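Side-chain contacts in pectate lyase (Paenibacillus sp. 0602, PDB 5GT5), which cleaves polygalacturonate, and probably partly methylated pectins, by elimination, probably as a calcium-dependent endo-acting lyase of polysaccharide lyase family 1: residues Val29-Tyr34 against Ala40-Lys45; Val177-Lys180 against Gly185-Ile188. The protein carries 1 engineered substitution. All coordinates share one frame; numbering follows the deposited sequence.

Interaction 1 (Val29-Tyr34 against Ala40-Lys45)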
ATOM      1  N   VAL A  29       6.925  20.923   9.350  1.00 10.40           N
ATOM      2  CA  VAL A  29       6.919  19.509   8.963  1.00 10.29           C
ATOM      3  C   VAL A  29       8.311  18.884   8.897  1.00  9.76           C
ATOM      4  O   VAL A  29       8.418  17.679   8.681  1.00  7.76           O
ATOM      5  CB  VAL A  29       6.151  19.285   7.613  1.00 13.92           C
ATOM      6  CG1 VAL A  29       4.638  19.504   7.792  1.00 13.37           C
ATOM      7  CG2 VAL A  29       6.691  20.174   6.506  1.00 14.21           C
ATOM      8  N   TYR A  30       9.364  19.670   9.068  1.00 10.43           N
ATOM      9  CA  TYR A  30      10.745  19.174   9.108  1.00  9.73           C
ATOM     10  C   TYR A  30      11.267  19.460  10.498  1.00  7.91           C
ATOM     11  O   TYR A  30      11.432  20.655  10.859  1.00 11.14           O
ATOM     12  CB  TYR A  30      11.581  19.918   8.064  1.00 11.25           C
ATOM     13  CG  TYR A  30      12.978  19.391   7.799  1.00  8.07           C
ATOM     14  CD1 TYR A  30      13.951  19.363   8.803  1.00  9.36           C
ATOM     15  CD2 TYR A  30      13.339  19.002   6.517  1.00  7.72           C
ATOM     16  CE1 TYR A  30      15.229  18.898   8.532  1.00  8.44           C
ATOM     17  CE2 TYR A  30      14.641  18.531   6.236  1.00  9.42           C
ATOM     18  CZ  TYR A  30      15.573  18.509   7.251  1.00 10.33           C
ATOM     19  OH  TYR A  30      16.837  18.052   6.981  1.00 10.72           O
ATOM     20  N   LYS A  31      11.499  18.417  11.293  1.00  9.19           N
ATOM     21  CA  LYS A  31      11.925  18.572  12.671  1.00  7.32           C
ATOM     22  C   LYS A  31      13.352  18.118  12.878  1.00  7.79           C
ATOM     23  O   LYS A  31      13.691  16.961  12.587  1.00  9.97           O
ATOM     24  CB  LYS A  31      11.016  17.812  13.634  1.00  9.68           C
ATOM     25  CG  LYS A  31       9.553  18.214  13.576  1.00  9.84           C
ATOM     26  CD  LYS A  31       9.349  19.696  13.913  1.00 12.32           C
ATOM     27  CE  LYS A  31       7.866  19.965  13.989  1.00 12.75           C
ATOM     28  NZ  LYS A  31       7.648  21.424  14.251  1.00 16.92           N
ATOM     29  N   LYS A  32      14.186  19.008  13.394  1.00  7.84           N
ATOM     30  CA  LYS A  32      15.557  18.688  13.771  1.00  7.74           C
ATOM     31  C   LYS A  32      15.557  18.222  15.202  1.00 10.32           C
ATOM     32  O   LYS A  32      15.084  18.904  16.114  1.00 11.76           O
ATOM     33  CB  LYS A  32      16.452  19.926  13.582  1.00  8.13           C
ATOM     34  CG  LYS A  32      16.665  20.248  12.102  1.00  8.51           C
ATOM     35  CD  LYS A  32      17.586  21.440  11.882  1.00 11.14           C
ATOM     36  CE  LYS A  32      17.736  21.711  10.414  1.00 13.33           C
ATOM     37  NZ  LYS A  32      18.671  22.873  10.197  1.00 13.87           N
ATOM     38  N   VAL A  33      16.076  17.019  15.395  1.00  8.21           N
ATOM     39  CA  VAL A  33      15.986  16.357  16.686  1.00  7.20           C
ATOM     40  C   VAL A  33      17.357  16.276  17.356  1.00  8.57           C
ATOM     41  O   VAL A  33      18.298  15.644  16.827  1.00  8.62           O
ATOM     42  CB  VAL A  33      15.362  14.951  16.492  1.00  9.12           C
ATOM     43  CG1 VAL A  33      15.590  14.074  17.709  1.00 10.81           C
ATOM     44  CG2 VAL A  33      13.866  15.078  16.173  1.00 10.06           C
ATOM     45  N   TYR A  34      17.462  16.909  18.527  1.00 10.19           N
ATOM     46  CA  TYR A  34      18.730  16.961  19.259  1.00  8.94           C
ATOM     47  C   TYR A  34      18.712  16.115  20.504  1.00  9.06           C
ATOM     48  O   TYR A  34      19.767  15.802  21.061  1.00 10.08           O
ATOM     49  CB  TYR A  34      19.049  18.409  19.648  1.00  9.85           C
ATOM     50  CG  TYR A  34      19.169  19.337  18.464  1.00  8.30           C
ATOM     51  CD1 TYR A  34      18.054  20.020  17.952  1.00 11.37           C
ATOM     52  CD2 TYR A  34      20.397  19.549  17.853  1.00  7.54           C
ATOM     53  CE1 TYR A  34      18.179  20.881  16.843  1.00 10.00           C
ATOM     54  CE2 TYR A  34      20.515  20.383  16.750  1.00 10.78           C
ATOM     55  CZ  TYR A  34      19.412  21.046  16.256  1.00  9.44           C
ATOM     56  OH  TYR A  34      19.534  21.882  15.170  1.00 12.23           O
ATOM     57  N   ALA A  40      10.277  12.698  20.736  1.00  7.78           N
ATOM     58  CA  ALA A  40       8.949  12.391  21.216  1.00  9.01           C
ATOM     59  C   ALA A  40       7.903  13.327  20.626  1.00  8.47           C
ATOM     60  O   ALA A  40       6.804  12.897  20.243  1.00  8.84           O
ATOM     61  CB  ALA A  40       8.905  12.431  22.703  1.00 10.13           C
ATOM     62  N   LEU A  41       8.241  14.607  20.535  1.00  8.76           N
ATOM     63  CA  LEU A  41       7.305  15.551  19.945  1.00  9.66           C
ATOM     64  C   LEU A  41       7.121  15.315  18.455  1.00 10.90           C
ATOM     65  O   LEU A  41       5.990  15.371  17.963  1.00 12.68           O
ATOM     66  CB  LEU A  41       7.772  16.979  20.192  1.00 10.65           C
ATOM     67  CG  LEU A  41       7.680  17.435  21.649  1.00 15.41           C
ATOM     68  CD1 LEU A  41       8.329  18.828  21.822  1.00 16.08           C
ATOM     69  CD2 LEU A  41       6.235  17.451  22.118  1.00 21.43           C
ATOM     70  N   ALA A  42       8.207  15.012  17.741  1.00  7.58           N
ATOM     71  CA  ALA A  42       8.163  14.813  16.298  1.00  8.70           C
ATOM     72  C   ALA A  42       7.388  13.558  15.896  1.00  9.48           C
ATOM     73  O   ALA A  42       6.665  13.580  14.893  1.00  9.51           O
ATOM     74  CB  ALA A  42       9.562  14.735  15.755  1.00  8.84           C
ATOM     75  N   LEU A  43       7.549  12.475  16.671  1.00  7.83           N
ATOM     76  CA  LEU A  43       6.988  11.171  16.307  1.00  6.51           C
ATOM     77  C   LEU A  43       5.676  10.843  17.012  1.00  8.73           C
ATOM     78  O   LEU A  43       5.166   9.732  16.893  1.00  9.28           O
ATOM     79  CB  LEU A  43       8.020  10.054  16.507  1.00  6.66           C
ATOM     80  CG  LEU A  43       9.190  10.127  15.540  1.00  9.04           C
ATOM     81  CD1 LEU A  43      10.124   8.953  15.889  1.00 10.84           C
ATOM     82  CD2 LEU A  43       8.757  10.080  14.054  1.00 11.48           C
ATOM     83  N   LYS A  44       5.117  11.810  17.733  1.00  9.22           N
ATOM     84  CA  LYS A  44       3.794  11.648  18.372  1.00  8.13           C
ATOM     85  C   LYS A  44       2.753  11.371  17.299  1.00  9.24           C
ATOM     86  O   LYS A  44       2.787  12.004  16.238  1.00  8.94           O
ATOM     87  CB  LYS A  44       3.407  12.917  19.152  1.00 10.23           C
ATOM     88  CG  LYS A  44       2.162  12.741  20.022  1.00 14.88           C
ATOM     89  CD  LYS A  44       1.913  14.003  20.855  1.00 18.65           C
ATOM     90  CE  LYS A  44       0.664  13.858  21.718  1.00 26.25           C
ATOM     91  NZ  LYS A  44       0.824  12.811  22.733  1.00 35.84           N
ATOM     92  N   LYS A  45       1.871  10.412  17.553  1.00 10.03           N
ATOM     93  CA  LYS A  45       0.819  10.087  16.580  1.00  7.19           C
ATOM     94  C   LYS A  45       0.081  11.355  16.149  1.00  9.40           C
ATOM     95  O   LYS A  45      -0.260  12.216  16.970  1.00 11.55           O
ATOM     96  CB  LYS A  45      -0.153   9.062  17.188  1.00 13.05           C
ATOM     97  CG  LYS A  45      -1.253   8.604  16.253  1.00 12.87           C
ATOM     98  CD  LYS A  45      -2.136   7.578  16.982  1.00 20.51           C
ATOM     99  CE  LYS A  45      -3.380   7.239  16.159  1.00 37.38           C
ATOM    100  NZ  LYS A  45      -4.352   6.410  16.941  1.00 46.03           N
TER
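Ala42, on helix 36-43, sets its methyl group against two side chains of strand 30-33, Lys31 and Val33. The tight part lies at the foot of Lys31, where Ala42 CB stands 4.0 Å from Lys31 CB and 4.1 Å from Lys31 CG, methyl against methylene. Farther along the strand, Val33 CG2 reaches the same methyl at 4.3 Å, a slacker van der Waals touch. Alanine suits the place because its short side chain lets the helix come close: the alpha carbons of Lys31 and Ala42 are only 6.4 Å apart. Val33, a beta-branched residue at home in a strand, is buried and packs also on Asp38 and Leu39 of the helix and on Val52 and Ile54 of the adjoining strand.

The looser side belongs to the rest of Lys31. Its CG stands beside the backbone N (chi1 -58°), and a second bend at chi2, -60°, turns the chain away from the helix; beyond that the chain runs extended. The ammonium group is thereby carried back toward the start of the strand, where the carbonyl oxygen of Thr27 accepts a hydrogen bond from NZ. A lysine can therefore serve at this partly exposed position, lending its aliphatic base to the packing while its charged end finds a polar partner elsewhere. No hydrogen bond joins the two segments. Leu43 packs on Leu102 and Ile104 of strand 102-106, consistent with the helix that covers the N-terminal end of the parallel beta-helix in pectate lyases.

Interaction 2 (Val177-Lys180 against Gly185-Ile188)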
ATOM      1  N   VAL A 177      15.837  -6.391  12.203  1.00  5.63           N
ATOM      2  CA  VAL A 177      14.657  -5.764  11.604  1.00  5.21           C
ATOM      3  C   VAL A 177      13.680  -6.892  11.314  1.00  5.32           C
ATOM      4  O   VAL A 177      13.986  -7.808  10.535  1.00  6.03           O
ATOM      5  CB  VAL A 177      14.935  -4.981  10.294  1.00  6.44           C
ATOM      6  CG1 VAL A 177      13.638  -4.350   9.783  1.00  6.05           C
ATOM      7  CG2 VAL A 177      16.012  -3.892  10.513  1.00  6.61           C
ATOM      8  N   ASP A 178      12.521  -6.857  11.972  1.00  5.07           N
ATOM      9  CA  ASP A 178      11.473  -7.867  11.851  1.00  4.25           C
ATOM     10  C   ASP A 178      10.279  -7.249  11.186  1.00  6.45           C
ATOM     11  O   ASP A 178      10.002  -6.039  11.340  1.00  6.52           O
ATOM     12  CB  ASP A 178      11.073  -8.375  13.212  1.00  5.27           C
ATOM     13  CG  ASP A 178      12.180  -9.165  13.903  1.00  7.53           C
ATOM     14  OD1 ASP A 178      13.129  -9.622  13.240  1.00  6.99           O
ATOM     15  OD2 ASP A 178      12.089  -9.339  15.149  1.00 11.43           O
ATOM     16  N   SER A 179       9.551  -8.064  10.441  1.00  7.20           N
ATOM     17  CA  SER A 179       8.397  -7.572   9.701  1.00  6.24           C
ATOM     18  C   SER A 179       7.244  -8.510   9.976  1.00  5.92           C
ATOM     19  O   SER A 179       7.376  -9.723   9.739  1.00  6.63           O
ATOM     20  CB  SER A 179       8.741  -7.484   8.223  1.00  7.83           C
ATOM     21  OG  SER A 179       7.697  -6.825   7.527  1.00  8.69           O
ATOM     22  N   LYS A 180       6.121  -7.987  10.457  1.00  7.59           N
ATOM     23  CA  LYS A 180       5.067  -8.791  11.039  1.00  6.16           C
ATOM     24  C   LYS A 180       3.671  -8.296  10.641  1.00  6.10           C
ATOM     25  O   LYS A 180       3.490  -7.165  10.128  1.00  6.67           O
ATOM     26  CB  LYS A 180       5.169  -8.721  12.580  1.00  9.44           C
ATOM     27  CG  LYS A 180       6.471  -9.199  13.204  1.00 15.53           C
ATOM     28  CD  LYS A 180       6.340  -9.064  14.722  1.00 19.43           C
ATOM     29  CE  LYS A 180       7.595  -9.522  15.443  1.00 23.07           C
ATOM     30  NZ  LYS A 180       7.407  -9.390  16.928  1.00 26.36           N
ATOM     31  N   GLY A 185       5.715  -4.436   1.146  1.00  6.80           N
ATOM     32  CA  GLY A 185       6.392  -3.326   0.499  1.00  7.20           C
ATOM     33  C   GLY A 185       7.650  -2.873   1.224  1.00  5.22           C
ATOM     34  O   GLY A 185       7.904  -1.671   1.336  1.00  6.85           O
ATOM     35  N   VAL A 186       8.452  -3.810   1.717  1.00  6.11           N
ATOM     36  CA  VAL A 186       9.639  -3.466   2.484  1.00  5.99           C
ATOM     37  C   VAL A 186      10.882  -3.678   1.620  1.00  4.01           C
ATOM     38  O   VAL A 186      11.004  -4.708   0.964  1.00  6.07           O
ATOM     39  CB  VAL A 186       9.741  -4.351   3.736  1.00  6.17           C
ATOM     40  CG1 VAL A 186      10.995  -3.993   4.564  1.00  6.51           C
ATOM     41  CG2 VAL A 186       8.457  -4.268   4.554  1.00  8.04           C
ATOM     42  N   THR A 187      11.771  -2.681   1.611  1.00  5.84           N
ATOM     43  CA  THR A 187      13.107  -2.842   1.052  1.00  5.55           C
ATOM     44  C   THR A 187      14.117  -2.470   2.096  1.00  4.38           C
ATOM     45  O   THR A 187      14.018  -1.395   2.704  1.00  5.44           O
ATOM     46  CB  THR A 187      13.337  -1.986  -0.205  1.00  5.36           C
ATOM     47  OG1 THR A 187      12.480  -2.462  -1.247  1.00  7.21           O
ATOM     48  CG2 THR A 187      14.812  -2.080  -0.671  1.00  7.23           C
ATOM     49  N   ILE A 188      15.087  -3.358   2.303  1.00  4.54           N
ATOM     50  CA  ILE A 188      16.232  -3.020   3.126  1.00  4.06           C
ATOM     51  C   ILE A 188      17.501  -3.079   2.283  1.00  5.67           C
ATOM     52  O   ILE A 188      17.845  -4.142   1.745  1.00  5.94           O
ATOM     53  CB  ILE A 188      16.369  -3.962   4.358  1.00  4.04           C
ATOM     54  CG1 ILE A 188      15.049  -4.067   5.154  1.00  6.32           C
ATOM     55  CG2 ILE A 188      17.522  -3.494   5.240  1.00  5.59           C
ATOM     56  CD1 ILE A 188      15.105  -4.971   6.418  1.00  7.69           C
TER
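Val186 touches Ser179, and two residues later Ile188 touches Val177, so two inward-pointing pairs link strand 177-180 to strand 184-194 across the interior. The second segment begins at Gly185, whose positive phi of 75° is a backbone shape that glycine adopts easily. Val186 then points toward the other strand, and its CG2 comes to 4.0 Å from Ser179 OG, a van der Waals touch of a methyl on a hydroxyl oxygen; the small serine is compact enough to face a branched side chain here. Thr187 turns to the other face of its strand, where its OG1 is hydrogen-bonded to the backbone of Thr10 and Ser13. Ile188 points inward again and makes the closest contact: its CD1 meets Val177 CG1 at 3.7 Å, the two side chains reaching toward each other tip to tip. Its extended chi2, -179°, extends CD1 toward Val177, spanning backbones whose alpha carbons lie 9.0 Å apart at this pair. Long isoleucine thus complements shorter valine. Asp178, between the two inward residues of its own strand, points the other way and probably binds calcium. The pairs fill the interior of the right-handed parallel beta-helix between two of its sheets: strand 177-180 pairs with strand 154-157 in one, while strand 184-194 lies between strands 160-165 and 262-271 in the other. Val177 also packs on Ile164 of strand 160-165, Val186 on Leu156 of strand 154-157, and Ile188 on Leu265 of strand 262-271.

How the interactions relate
Interaction 1 comes first along the chain and is complete before interaction 2 begins. Their centres lie 23 Å apart and their nearest atoms about 15 Å, so they do not touch. Both draw on the run of parallel strands that winds through this pectate lyase, whose family folds as a right-handed parallel beta-helix: strand 30-33 and strand 184-194 are members, connected through 51-54, 102-106, 125-128 and 160-165. Interaction 2 reaches across from this run to strand 177-180 of a second sheet. Interaction 1 packs a helix on an early strand, away from the probable calcium and catalytic sites. Interaction 2, nearer the centre of the chain, packs the inward side chains of the strand that carries Asp178, a probable calcium ligand, whose own side chain points the other way.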